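Local structure of ricin B lectin (Clostridium thermocellum, 3VSF) at residues Thr283-Gln288 with Val324-Asn329; Pro339-Val344 with Tyr437-Gly442; Tyr409-Asn414 with Gly418-Val423; Ile459-Cys464 with Ile481-Asp486. The protein acts as an exo-beta-1,3-galactanase, joining a family 43 glycoside hydrolase domain to a galactose-binding beta-trefoil module of the ricin B type. All blocks are in the same frame, centred on the assembly; numbering follows the deposited sequence.

Contact 1: residues Thr283-Gln288 with Val324-Asn329; sequences TTYRSQ and VWLPLN
In the family 43 beta-propeller, the loop leading from strand 277-279 into the next blade sets Tyr285 and Ser287 against Leu326 and Val324. The last two lie on strand 322-330, the third strand of that blade. The main touch is apolar: Tyr285 CD2 meets Leu326 CD1 at 3.3 Å. The methyl comes to the edge of the ring, close to its plane, and Tyr285 CE2 is its next neighbour at 3.8 Å from Leu326 CD1. The two side chains cross obliquely. Leu326 holds CG beside its backbone N (chi1 -56°), which leaves CD1 at the ring edge of Tyr285. The phenol end of Tyr285 is fixed outside the two segments, where OH bonds to the carbonyl O of Leu338. The second touch is smaller: Ser287 CB packs on Val324 CB at 4.0 Å. Ser287 OG turns back into its own loop and donates to Thr284 O at 2.8 Å, and Tyr305 OH is a further partner. Thr284, Tyr285 and Arg286 all have left-handed backbone angles. Thr283 braces this turn through an ST motif, in which its OG1 accepts from Arg286 N at 3.2 Å. Arg309 binds the carbonyl O atoms of Tyr285 and Arg286. No hydrogen bond joins the two segments directly. This is an interblade connection of a five-bladed propeller, packed on the blade that it enters.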
loop_
_atom_site.group_PDB
_atom_site.type_symbol
_atom_site.label_atom_id
_atom_site.label_comp_id
_atom_site.label_asym_id
_atom_site.label_seq_id
_atom_site.Cartn_x
_atom_site.Cartn_y
_atom_site.Cartn_z
ATOM N N THR A 283 0.462 -10.858 -4.238
ATOM C CA THR A 283 -0.900 -10.388 -4.466
ATOM C C THR A 283 -1.119 -8.995 -3.887
ATOM O O THR A 283 -2.258 -8.557 -3.718
ATOM C CB THR A 283 -1.937 -11.346 -3.851
ATOM O OG1 THR A 283 -1.794 -11.355 -2.425
ATOM C CG2 THR A 283 -1.746 -12.756 -4.386
ATOM N N THR A 284 -0.024 -8.303 -3.592
ATOM C CA THR A 284 -0.088 -6.999 -2.941
ATOM C C THR A 284 -1.051 -7.054 -1.758
ATOM O O THR A 284 -1.798 -6.109 -1.503
ATOM C CB THR A 284 -0.525 -5.890 -3.919
ATOM O OG1 THR A 284 0.176 -6.039 -5.160
ATOM C CG2 THR A 284 -0.227 -4.513 -3.337
ATOM N N TYR A 285 -1.033 -8.177 -1.047
ATOM C CA TYR A 285 -1.874 -8.368 0.128
ATOM C C TYR A 285 -3.353 -8.340 -0.244
ATOM O O TYR A 285 -4.163 -7.697 0.425
ATOM C CB TYR A 285 -1.560 -7.305 1.182
ATOM C CG TYR A 285 -0.081 -7.173 1.465
ATOM C CD1 TYR A 285 0.742 -8.290 1.492
ATOM C CD2 TYR A 285 0.496 -5.931 1.684
ATOM C CE1 TYR A 285 2.095 -8.176 1.743
ATOM C CE2 TYR A 285 1.850 -5.806 1.937
ATOM C CZ TYR A 285 2.644 -6.933 1.965
ATOM O OH TYR A 285 3.991 -6.815 2.214
ATOM N N ARG A 286 -3.692 -9.048 -1.318
ATOM C CA ARG A 286 -5.063 -9.103 -1.818
ATOM C C ARG A 286 -5.650 -7.715 -2.049
ATOM O O ARG A 286 -6.728 -7.395 -1.547
ATOM C CB ARG A 286 -5.961 -9.905 -0.873
ATOM C CG ARG A 286 -5.663 -11.394 -0.851
ATOM C CD ARG A 286 -6.901 -12.193 -0.473
ATOM N NE ARG A 286 -7.341 -11.929 0.894
ATOM C CZ ARG A 286 -8.579 -12.131 1.329
ATOM N NH1 ARG A 286 -9.509 -12.590 0.501
ATOM N NH2 ARG A 286 -8.894 -11.868 2.591
ATOM N N SER A 287 -4.937 -6.893 -2.812
ATOM C CA SER A 287 -5.414 -5.556 -3.138
ATOM C C SER A 287 -4.749 -5.026 -4.401
ATOM O O SER A 287 -3.792 -5.612 -4.907
ATOM C CB SER A 287 -5.151 -4.593 -1.978
ATOM O OG SER A 287 -3.799 -4.168 -1.971
ATOM N N GLN A 288 -5.268 -3.913 -4.906
ATOM C CA GLN A 288 -4.671 -3.235 -6.046
ATOM C C GLN A 288 -4.439 -1.772 -5.689
ATOM O O GLN A 288 -5.348 -1.097 -5.207
ATOM C CB GLN A 288 -5.575 -3.344 -7.273
ATOM C CG GLN A 288 -4.947 -2.823 -8.555
ATOM C CD GLN A 288 -5.885 -2.909 -9.743
ATOM O OE1 GLN A 288 -7.091 -3.099 -9.584
ATOM N NE2 GLN A 288 -5.335 -2.772 -10.944
ATOM N N VAL A 324 -7.756 -1.403 1.653
ATOM C CA VAL A 324 -6.526 -1.808 2.318
ATOM C C VAL A 324 -5.550 -0.640 2.391
ATOM O O VAL A 324 -4.983 -0.228 1.379
ATOM C CB VAL A 324 -5.849 -2.985 1.587
ATOM C CG1 VAL A 324 -4.461 -3.238 2.155
ATOM C CG2 VAL A 324 -6.709 -4.236 1.682
ATOM N N TRP A 325 -5.362 -0.102 3.592
ATOM C CA TRP A 325 -4.428 1.001 3.793
ATOM C C TRP A 325 -3.186 0.547 4.551
ATOM O O TRP A 325 -3.282 -0.102 5.593
ATOM C CB TRP A 325 -5.104 2.159 4.532
ATOM C CG TRP A 325 -6.122 2.885 3.706
ATOM C CD1 TRP A 325 -6.586 2.525 2.474
ATOM C CD2 TRP A 325 -6.796 4.100 4.050
ATOM N NE1 TRP A 325 -7.511 3.440 2.032
ATOM C CE2 TRP A 325 -7.658 4.417 2.981
ATOM C CE3 TRP A 325 -6.757 4.951 5.160
ATOM C CZ2 TRP A 325 -8.473 5.547 2.987
ATOM C CZ3 TRP A 325 -7.567 6.072 5.165
ATOM C CH2 TRP A 325 -8.413 6.360 4.086
ATOM N N LEU A 326 -2.021 0.892 4.015
ATOM C CA LEU A 326 -0.753 0.509 4.617
ATOM C C LEU A 326 0.243 1.653 4.498
ATOM O O LEU A 326 0.117 2.500 3.614
ATOM C CB LEU A 326 -0.192 -0.735 3.927
ATOM C CG LEU A 326 -1.094 -1.969 3.886
ATOM C CD1 LEU A 326 -0.519 -3.015 2.951
ATOM C CD2 LEU A 326 -1.293 -2.542 5.280
ATOM N N PRO A 327 1.237 1.691 5.396
ATOM C CA PRO A 327 2.286 2.708 5.310
ATOM C C PRO A 327 3.329 2.340 4.261
ATOM O O PRO A 327 3.739 1.183 4.182
ATOM C CB PRO A 327 2.912 2.672 6.705
ATOM C CG PRO A 327 2.709 1.269 7.158
ATOM C CD PRO A 327 1.382 0.842 6.593
ATOM N N LEU A 328 3.739 3.315 3.457
ATOM C CA LEU A 328 4.797 3.104 2.478
ATOM C C LEU A 328 6.121 3.600 3.049
ATOM O O LEU A 328 6.348 4.804 3.154
ATOM C CB LEU A 328 4.480 3.830 1.170
ATOM C CG LEU A 328 5.514 3.686 0.052
ATOM C CD1 LEU A 328 5.662 2.229 -0.359
ATOM C CD2 LEU A 328 5.141 4.548 -1.145
ATOM N N ASN A 329 6.991 2.665 3.418
ATOM C CA ASN A 329 8.251 3.008 4.067
ATOM C C ASN A 329 9.424 3.103 3.097
ATOM O O ASN A 329 9.516 2.336 2.139
ATOM C CB ASN A 329 8.562 2.006 5.181
ATOM C CG ASN A 329 7.486 1.972 6.252
ATOM O OD1 ASN A 329 6.911 3.002 6.603
ATOM N ND2 ASN A 329 7.207 0.782 6.773
#

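Contact 2: residues Pro339-Val344 with Tyr437-Gly442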
loop_
_atom_site.group_PDB
_atom_site.type_symbol
_atom_site.label_atom_id
_atom_site.label_comp_id
_atom_site.label_asym_id
_atom_site.label_seq_id
_atom_site.Cartn_x
_atom_site.Cartn_y
_atom_site.Cartn_z
ATOM N N PRO A 339 4.800 -3.045 3.953
ATOM C CA PRO A 339 4.432 -4.111 4.889
ATOM C C PRO A 339 2.923 -4.242 5.039
ATOM O O PRO A 339 2.201 -3.272 4.819
ATOM C CB PRO A 339 5.039 -3.626 6.204
ATOM C CG PRO A 339 4.964 -2.141 6.104
ATOM C CD PRO A 339 5.202 -1.812 4.652
ATOM N N TYR A 340 2.458 -5.430 5.410
ATOM C CA TYR A 340 1.038 -5.641 5.660
ATOM C C TYR A 340 0.745 -5.789 7.148
ATOM O O TYR A 340 1.218 -6.722 7.795
ATOM C CB TYR A 340 0.519 -6.869 4.913
ATOM C CG TYR A 340 -0.901 -7.235 5.285
ATOM C CD1 TYR A 340 -1.983 -6.586 4.702
ATOM C CD2 TYR A 340 -1.162 -8.223 6.225
ATOM C CE1 TYR A 340 -3.283 -6.913 5.043
ATOM C CE2 TYR A 340 -2.459 -8.557 6.572
ATOM C CZ TYR A 340 -3.515 -7.900 5.978
ATOM O OH TYR A 340 -4.805 -8.231 6.320
ATOM N N TYR A 341 -0.039 -4.860 7.680
ATOM C CA TYR A 341 -0.502 -4.939 9.055
ATOM C C TYR A 341 -2.008 -5.150 9.047
ATOM O O TYR A 341 -2.743 -4.377 8.434
ATOM C CB TYR A 341 -0.160 -3.655 9.810
ATOM C CG TYR A 341 1.306 -3.287 9.775
ATOM C CD1 TYR A 341 2.291 -4.260 9.870
ATOM C CD2 TYR A 341 1.704 -1.962 9.641
ATOM C CE1 TYR A 341 3.633 -3.924 9.837
ATOM C CE2 TYR A 341 3.042 -1.617 9.607
ATOM C CZ TYR A 341 4.001 -2.602 9.705
ATOM O OH TYR A 341 5.335 -2.260 9.669
ATOM N N ASP A 342 -2.472 -6.200 9.717
ATOM C CA ASP A 342 -3.900 -6.485 9.772
ATOM C C ASP A 342 -4.641 -5.312 10.406
ATOM O O ASP A 342 -5.832 -5.111 10.167
ATOM C CB ASP A 342 -4.163 -7.773 10.552
ATOM C CG ASP A 342 -5.523 -8.370 10.247
ATOM O OD1 ASP A 342 -5.627 -9.146 9.273
ATOM O OD2 ASP A 342 -6.487 -8.063 10.979
ATOM N N SER A 343 -3.922 -4.539 11.214
ATOM C CA SER A 343 -4.462 -3.328 11.821
ATOM C C SER A 343 -3.403 -2.230 11.811
ATOM O O SER A 343 -2.252 -2.464 12.177
ATOM C CB SER A 343 -4.925 -3.602 13.254
ATOM O OG SER A 343 -5.954 -4.576 13.282
ATOM N N VAL A 344 -3.796 -1.034 11.387
ATOM C CA VAL A 344 -2.861 0.079 11.267
ATOM C C VAL A 344 -3.264 1.255 12.150
ATOM O O VAL A 344 -4.428 1.644 12.184
ATOM C CB VAL A 344 -2.753 0.563 9.807
ATOM C CG1 VAL A 344 -1.863 1.794 9.715
ATOM C CG2 VAL A 344 -2.229 -0.550 8.916
ATOM N N TYR A 437 12.410 -9.213 9.294
ATOM C CA TYR A 437 11.992 -8.739 7.983
ATOM C C TYR A 437 10.656 -8.014 8.055
ATOM O O TYR A 437 9.903 -8.172 9.016
ATOM C CB TYR A 437 11.905 -9.911 7.002
ATOM C CG TYR A 437 11.988 -9.512 5.547
ATOM C CD1 TYR A 437 13.197 -9.133 4.979
ATOM C CD2 TYR A 437 10.861 -9.527 4.735
ATOM C CE1 TYR A 437 13.281 -8.771 3.647
ATOM C CE2 TYR A 437 10.934 -9.166 3.402
ATOM C CZ TYR A 437 12.147 -8.790 2.863
ATOM O OH TYR A 437 12.227 -8.431 1.537
ATOM N N THR A 438 10.370 -7.216 7.033
ATOM C CA THR A 438 9.108 -6.496 6.949
ATOM C C THR A 438 7.950 -7.484 6.975
ATOM O O THR A 438 8.015 -8.541 6.348
ATOM C CB THR A 438 9.028 -5.669 5.655
ATOM O OG1 THR A 438 8.549 -6.493 4.587
ATOM C CG2 THR A 438 10.400 -5.125 5.290
ATOM N N SER A 439 6.894 -7.147 7.707
ATOM C CA SER A 439 5.728 -8.017 7.789
ATOM C C SER A 439 5.073 -8.148 6.417
ATOM O O SER A 439 4.820 -7.149 5.746
ATOM C CB SER A 439 4.722 -7.479 8.807
ATOM O OG SER A 439 3.615 -8.353 8.938
ATOM N N ASN A 440 4.807 -9.382 6.003
ATOM C CA ASN A 440 4.217 -9.628 4.691
ATOM C C ASN A 440 3.224 -10.787 4.685
ATOM O O ASN A 440 2.939 -11.366 3.636
ATOM C CB ASN A 440 5.308 -9.859 3.645
ATOM C CG ASN A 440 6.223 -11.013 4.000
ATOM O OD1 ASN A 440 5.809 -11.974 4.647
ATOM N ND2 ASN A 440 7.479 -10.921 3.579
ATOM N N GLY A 441 2.706 -11.122 5.863
ATOM C CA GLY A 441 1.695 -12.155 5.990
ATOM C C GLY A 441 2.172 -13.539 5.596
ATOM O O GLY A 441 1.384 -14.485 5.552
ATOM N N GLY A 442 3.464 -13.662 5.311
ATOM C CA GLY A 442 4.038 -14.940 4.931
ATOM C C GLY A 442 4.033 -15.930 6.079
ATOM O O GLY A 442 4.169 -15.545 7.241
#
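Ser439 meets Tyr340 with two hydrogen bonds, one from its backbone and one from its side chain. Tyr340 N donates to Ser439 O at 2.9 Å, from above the carbonyl plane. In return Ser439 OG donates to Tyr340 O at 3.1 Å. With OG placed opposite its backbone N (chi1 -177°), Ser439 can reach that carbonyl. The same OG also takes a hydrogen bond from Lys411 NZ. Ser439 O has a second neighbour in Pro339 CA, a C-H...O contact of 3.2 Å. The CB of Ser439 lies at the edge of the Tyr341 ring, near its plane, 3.9 Å from Tyr341 CE1. These bonds join two domains: 339-344 follows the last propeller blade, and 437-442 opens a loop of the beta-trefoil. That loop carries Asn440, which binds galactose. Asn440 OD1 accepts from Gly442 N at 3.0 Å, an Asx turn that fixes the side-chain amide against its own loop. Further out, Gln445 grips the backbone on both sides of Ser439, through Thr438 O and Asn440 N. On the propeller side the ring of Tyr340 packs on that of Tyr285, with the planes at about 50°. The phenol of Tyr340 reaches Asp342 OD1 at 3.2 Å from OH, coming from above the carboxylate plane.

Contact 3: residues Tyr409-Asn414 with Gly418-Val423; sequences YKKIVN and GRALDV
Ile412 keeps CG1 beside its backbone N (chi1 -54°), while Leu421 swings CG to the far side from its own N (chi1 -169°). The two side chains therefore run side by side in the same direction, and Ile412 CD1 packs on Leu421 CD2 at 3.7 Å. Under them the backbones form a single antiparallel bridge. Leu421 N donates to Ile412 O at 2.8 Å, and Asn414 N donates to Arg419 O at 2.9 Å. Val413 and Ala420, between these bonds, are a non-hydrogen-bonded pair. The strand axes stand at 113°, so pairing soon ends. Here the chain leaves the barrel of the beta-trefoil, where strand 409-414 runs, and enters the hairpin cap with strand 420-423. Val413 CG1 rests against both Gly418 O and Arg419 O. Lys411, bent at chi3, brings CE to 4.2 Å from Ala420 CB. Its NZ forms a salt bridge with Glu355. Asn414 ND2 bonds to Ser397 O, and Arg419 NE to Val381 O. Beyond the bridge lies Asp422, a galactose-binding residue, whose OD2 accepts from Gln445 NE2.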
loop_
_atom_site.group_PDB
_atom_site.type_symbol
_atom_site.label_atom_id
_atom_site.label_comp_id
_atom_site.label_asym_id
_atom_site.label_seq_id
_atom_site.Cartn_x
_atom_site.Cartn_y
_atom_site.Cartn_z
ATOM N N TYR A 409 -0.846 -19.988 15.802
ATOM C CA TYR A 409 0.363 -19.276 15.401
ATOM C C TYR A 409 0.320 -17.797 15.778
ATOM O O TYR A 409 -0.748 -17.241 16.029
ATOM C CB TYR A 409 0.604 -19.444 13.899
ATOM C CG TYR A 409 0.663 -20.892 13.466
ATOM C CD1 TYR A 409 1.860 -21.597 13.492
ATOM C CD2 TYR A 409 -0.480 -21.557 13.042
ATOM C CE1 TYR A 409 1.917 -22.923 13.102
ATOM C CE2 TYR A 409 -0.432 -22.883 12.650
ATOM C CZ TYR A 409 0.769 -23.560 12.682
ATOM O OH TYR A 409 0.823 -24.880 12.293
ATOM N N LYS A 410 1.491 -17.170 15.818
ATOM C CA LYS A 410 1.610 -15.778 16.234
ATOM C C LYS A 410 2.767 -15.080 15.527
ATOM O O LYS A 410 3.635 -15.728 14.945
ATOM C CB LYS A 410 1.811 -15.691 17.748
ATOM C CG LYS A 410 0.623 -16.162 18.570
ATOM C CD LYS A 410 0.988 -16.296 20.040
ATOM C CE LYS A 410 -0.232 -16.629 20.883
ATOM N NZ LYS A 410 -1.242 -15.536 20.845
ATOM N N LYS A 411 2.771 -13.753 15.587
ATOM C CA LYS A 411 3.854 -12.957 15.022
ATOM C C LYS A 411 4.799 -12.484 16.117
ATOM O O LYS A 411 4.375 -11.843 17.077
ATOM C CB LYS A 411 3.299 -11.746 14.273
ATOM C CG LYS A 411 3.153 -11.935 12.773
ATOM C CD LYS A 411 2.646 -10.659 12.117
ATOM C CE LYS A 411 3.537 -9.474 12.459
ATOM N NZ LYS A 411 3.002 -8.193 11.917
ATOM N N ILE A 412 6.079 -12.802 15.970
ATOM C CA ILE A 412 7.089 -12.320 16.901
ATOM C C ILE A 412 7.723 -11.051 16.345
ATOM O O ILE A 412 8.560 -11.109 15.445
ATOM C CB ILE A 412 8.175 -13.377 17.159
ATOM C CG1 ILE A 412 7.540 -14.691 17.616
ATOM C CG2 ILE A 412 9.173 -12.876 18.193
ATOM C CD1 ILE A 412 8.541 -15.783 17.920
ATOM N N VAL A 413 7.317 -9.905 16.882
ATOM C CA VAL A 413 7.753 -8.615 16.358
ATOM C C VAL A 413 8.757 -7.935 17.280
ATOM O O VAL A 413 8.546 -7.851 18.488
ATOM C CB VAL A 413 6.557 -7.666 16.140
ATOM C CG1 VAL A 413 7.007 -6.400 15.424
ATOM C CG2 VAL A 413 5.461 -8.365 15.353
ATOM N N ASN A 414 9.851 -7.449 16.702
ATOM C CA ASN A 414 10.860 -6.722 17.462
ATOM C C ASN A 414 10.313 -5.372 17.907
ATOM O O ASN A 414 9.489 -4.774 17.218
ATOM C CB ASN A 414 12.127 -6.538 16.623
ATOM C CG ASN A 414 13.326 -6.123 17.455
ATOM O OD1 ASN A 414 13.657 -4.941 17.544
ATOM N ND2 ASN A 414 13.986 -7.100 18.067
ATOM N N GLY A 418 9.949 -2.441 14.068
ATOM C CA GLY A 418 8.663 -3.088 13.881
ATOM C C GLY A 418 8.698 -4.308 12.980
ATOM O O GLY A 418 7.654 -4.802 12.551
ATOM N N ARG A 419 9.899 -4.800 12.696
ATOM C CA ARG A 419 10.068 -5.947 11.815
ATOM C C ARG A 419 9.755 -7.254 12.537
ATOM O O ARG A 419 9.869 -7.340 13.759
ATOM C CB ARG A 419 11.485 -5.969 11.244
ATOM C CG ARG A 419 11.915 -4.627 10.679
ATOM C CD ARG A 419 13.228 -4.716 9.924
ATOM N NE ARG A 419 13.646 -3.406 9.434
ATOM C CZ ARG A 419 13.160 -2.829 8.340
ATOM N NH1 ARG A 419 12.236 -3.448 7.617
ATOM N NH2 ARG A 419 13.597 -1.633 7.970
ATOM N N ALA A 420 9.357 -8.267 11.774
ATOM C CA ALA A 420 8.945 -9.543 12.348
ATOM C C ALA A 420 10.015 -10.619 12.195
ATOM O O ALA A 420 10.835 -10.569 11.277
ATOM C CB ALA A 420 7.637 -10.005 11.722
ATOM N N LEU A 421 9.997 -11.592 13.101
ATOM C CA LEU A 421 10.906 -12.726 13.024
ATOM C C LEU A 421 10.587 -13.519 11.765
ATOM O O LEU A 421 9.470 -14.005 11.594
ATOM C CB LEU A 421 10.767 -13.613 14.262
ATOM C CG LEU A 421 11.834 -14.691 14.462
ATOM C CD1 LEU A 421 13.215 -14.065 14.589
ATOM C CD2 LEU A 421 11.513 -15.533 15.684
ATOM N N ASP A 422 11.573 -13.644 10.884
ATOM C CA ASP A 422 11.343 -14.216 9.565
ATOM C C ASP A 422 12.376 -15.278 9.206
ATOM O O ASP A 422 13.566 -15.112 9.466
ATOM C CB ASP A 422 11.357 -13.102 8.513
ATOM C CG ASP A 422 11.105 -13.618 7.111
ATOM O OD1 ASP A 422 12.071 -14.058 6.454
ATOM O OD2 ASP A 422 9.940 -13.575 6.665
ATOM N N VAL A 423 11.911 -16.371 8.608
ATOM C CA VAL A 423 12.809 -17.394 8.086
ATOM C C VAL A 423 13.250 -17.002 6.679
ATOM O O VAL A 423 12.476 -17.091 5.727
ATOM C CB VAL A 423 12.137 -18.776 8.045
ATOM C CG1 VAL A 423 13.123 -19.829 7.567
ATOM C CG2 VAL A 423 11.587 -19.140 9.415
#

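Contact 4: residues Ile459-Cys464 with Ile481-Asp486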
loop_
_atom_site.group_PDB
_atom_site.type_symbol
_atom_site.label_atom_id
_atom_site.label_comp_id
_atom_site.label_asym_id
_atom_site.label_seq_id
_atom_site.Cartn_x
_atom_site.Cartn_y
_atom_site.Cartn_z
ATOM N N ILE A 459 9.287 -23.284 19.773
ATOM C CA ILE A 459 8.696 -22.365 18.809
ATOM C C ILE A 459 8.918 -22.845 17.378
ATOM O O ILE A 459 10.008 -22.698 16.826
ATOM C CB ILE A 459 9.267 -20.947 18.973
ATOM C CG1 ILE A 459 9.302 -20.561 20.453
ATOM C CG2 ILE A 459 8.450 -19.948 18.169
ATOM C CD1 ILE A 459 9.955 -19.225 20.724
ATOM N N SER A 460 7.876 -23.416 16.784
ATOM C CA SER A 460 7.970 -23.984 15.443
ATOM C C SER A 460 7.373 -23.066 14.382
ATOM O O SER A 460 6.349 -22.420 14.606
ATOM C CB SER A 460 7.283 -25.351 15.392
ATOM O OG SER A 460 5.916 -25.248 15.753
ATOM N N SER A 461 8.022 -23.018 13.223
ATOM C CA SER A 461 7.534 -22.227 12.103
ATOM C C SER A 461 6.310 -22.893 11.488
ATOM O O SER A 461 6.132 -24.106 11.598
ATOM C CB SER A 461 8.628 -22.056 11.049
ATOM O OG SER A 461 8.187 -21.236 9.981
ATOM N N ARG A 462 5.465 -22.096 10.845
ATOM C CA ARG A 462 4.242 -22.606 10.239
ATOM C C ARG A 462 4.532 -23.188 8.861
ATOM O O ARG A 462 3.797 -24.043 8.366
ATOM C CB ARG A 462 3.206 -21.487 10.132
ATOM C CG ARG A 462 1.818 -21.945 9.716
ATOM C CD ARG A 462 0.840 -20.782 9.751
ATOM N NE ARG A 462 -0.542 -21.212 9.570
ATOM C CZ ARG A 462 -1.594 -20.408 9.693
ATOM N NH1 ARG A 462 -1.419 -19.129 9.999
ATOM N NH2 ARG A 462 -2.819 -20.882 9.513
ATOM N N HIS A 463 5.616 -22.720 8.253
ATOM C CA HIS A 463 5.979 -23.120 6.900
ATOM C C HIS A 463 6.385 -24.591 6.824
ATOM O O HIS A 463 5.870 -25.342 5.996
ATOM C CB HIS A 463 7.111 -22.231 6.380
ATOM C CG HIS A 463 7.171 -22.136 4.887
ATOM N ND1 HIS A 463 8.186 -22.699 4.144
ATOM C CD2 HIS A 463 6.342 -21.537 3.999
ATOM C CE1 HIS A 463 7.979 -22.453 2.863
ATOM N NE2 HIS A 463 6.866 -21.751 2.748
ATOM N N CYS A 464 7.307 -24.999 7.691
ATOM C CA CYS A 464 7.835 -26.359 7.655
ATOM C C CYS A 464 7.717 -27.076 8.997
ATOM O O CYS A 464 7.699 -28.306 9.052
ATOM C CB CYS A 464 9.294 -26.349 7.196
ATOM S SG CYS A 464 10.374 -25.304 8.196
ATOM N N ILE A 481 20.992 -17.466 15.285
ATOM C CA ILE A 481 19.692 -18.099 15.468
ATOM C C ILE A 481 19.188 -18.615 14.127
ATOM O O ILE A 481 19.145 -17.874 13.146
ATOM C CB ILE A 481 18.662 -17.125 16.063
ATOM C CG1 ILE A 481 19.146 -16.610 17.420
ATOM C CG2 ILE A 481 17.310 -17.804 16.204
ATOM C CD1 ILE A 481 19.395 -17.704 18.433
ATOM N N GLN A 482 18.810 -19.887 14.089
ATOM C CA GLN A 482 18.448 -20.531 12.833
ATOM C C GLN A 482 17.193 -21.385 12.947
ATOM O O GLN A 482 16.459 -21.321 13.934
ATOM C CB GLN A 482 19.603 -21.402 12.337
ATOM C CG GLN A 482 19.896 -22.593 13.236
ATOM C CD GLN A 482 21.073 -23.420 12.755
ATOM O OE1 GLN A 482 21.862 -22.974 11.924
ATOM N NE2 GLN A 482 21.193 -24.635 13.277
ATOM N N GLN A 483 16.967 -22.190 11.917
ATOM C CA GLN A 483 15.821 -23.078 11.840
ATOM C C GLN A 483 16.342 -24.510 11.798
ATOM O O GLN A 483 17.293 -24.803 11.075
ATOM C CB GLN A 483 15.028 -22.767 10.572
ATOM C CG GLN A 483 13.715 -23.507 10.433
ATOM C CD GLN A 483 13.039 -23.219 9.107
ATOM O OE1 GLN A 483 11.897 -22.762 9.063
ATOM N NE2 GLN A 483 13.746 -23.484 8.013
ATOM N N TRP A 484 15.731 -25.401 12.572
ATOM C CA TRP A 484 16.205 -26.780 12.632
ATOM C C TRP A 484 15.114 -27.738 13.095
ATOM O O TRP A 484 14.206 -27.354 13.830
ATOM C CB TRP A 484 17.417 -26.880 13.559
ATOM C CG TRP A 484 18.268 -28.090 13.323
ATOM C CD1 TRP A 484 18.058 -29.347 13.807
ATOM C CD2 TRP A 484 19.474 -28.152 12.551
ATOM N NE1 TRP A 484 19.056 -30.191 13.381
ATOM C CE2 TRP A 484 19.938 -29.481 12.608
ATOM C CE3 TRP A 484 20.204 -27.215 11.814
ATOM C CZ2 TRP A 484 21.097 -29.896 11.958
ATOM C CZ3 TRP A 484 21.356 -27.628 11.169
ATOM C CH2 TRP A 484 21.790 -28.956 11.245
ATOM N N SER A 485 15.212 -28.990 12.659
ATOM C CA SER A 485 14.250 -30.016 13.043
ATOM C C SER A 485 14.216 -30.191 14.556
ATOM O O SER A 485 15.222 -29.983 15.235
ATOM C CB SER A 485 14.598 -31.348 12.377
ATOM O OG SER A 485 14.654 -31.216 10.968
ATOM N N ASP A 486 13.057 -30.575 15.079
ATOM C CA ASP A 486 12.907 -30.818 16.509
ATOM C C ASP A 486 13.741 -32.018 16.946
ATOM O O ASP A 486 13.334 -33.166 16.770
ATOM C CB ASP A 486 11.433 -31.039 16.860
ATOM C CG ASP A 486 11.225 -31.360 18.329
ATOM O OD1 ASP A 486 12.085 -30.986 19.153
ATOM O OD2 ASP A 486 10.194 -31.986 18.657
#
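Within the beta-trefoil, Gln483 of a cap strand reaches Cys464 and Ser461, where the chain leaves a barrel strand. Strand 456-461 belongs to the barrel and strand 479-484 to the cap. The contact is small, with 96 Å² buried, and no hydrogen bond crosses it. The backbones stay well apart, so the side chain of Gln483 has to span the distance. It does so fully stretched, with CG opposite the backbone N (chi1 -173°) and an extended chain beyond.

Touches without an assigned bond come first. The sulfur of Cys464 lies over the face of the Gln483 amide, with SG 3.1 Å from OE1 and 3.5 Å from CD. Ser461 CB approaches differently, near the amide plane beyond the oxygen, 3.9 Å from Gln483 OE1. Val423 packs on both Ser461 and Gln483, and Asn444, a galactose-binding residue, lies near Ser461.

Polar bonds come next. Gln483 NE2 donates to Ser427 O and weakly to Glu429 O, which fixes how the amide is turned. Asp486 forms a salt bridge with Lys458, tying the end of 481-486 to the barrel strand just ahead of 459-464. Within the turn after that strand, Ser461 OG accepts a weak bond of 3.4 Å from His463 N.

From the N terminus, contact 1 comes first and closes the span 289-323, which holds the first two strands of the last propeller blade. Contact 2 opens soon after, at 339-344, and closes only at 437-442, so the span 345-436 runs from the propeller into the trefoil. Contact 3 lies wholly inside that span and closes the short turn 415-417. Contact 4 follows in series, closing 465-480. No two loops cross. Neighbours touch in space: Leu326 of contact 1 packs on Pro339 of contact 2, Tyr437 O of contact 2 probably bonds to Ala420 N of contact 3, and Ile412 of contact 3 meets Ile459 of contact 4. The chain of contacts thus leads from catalytic domain to lectin cap.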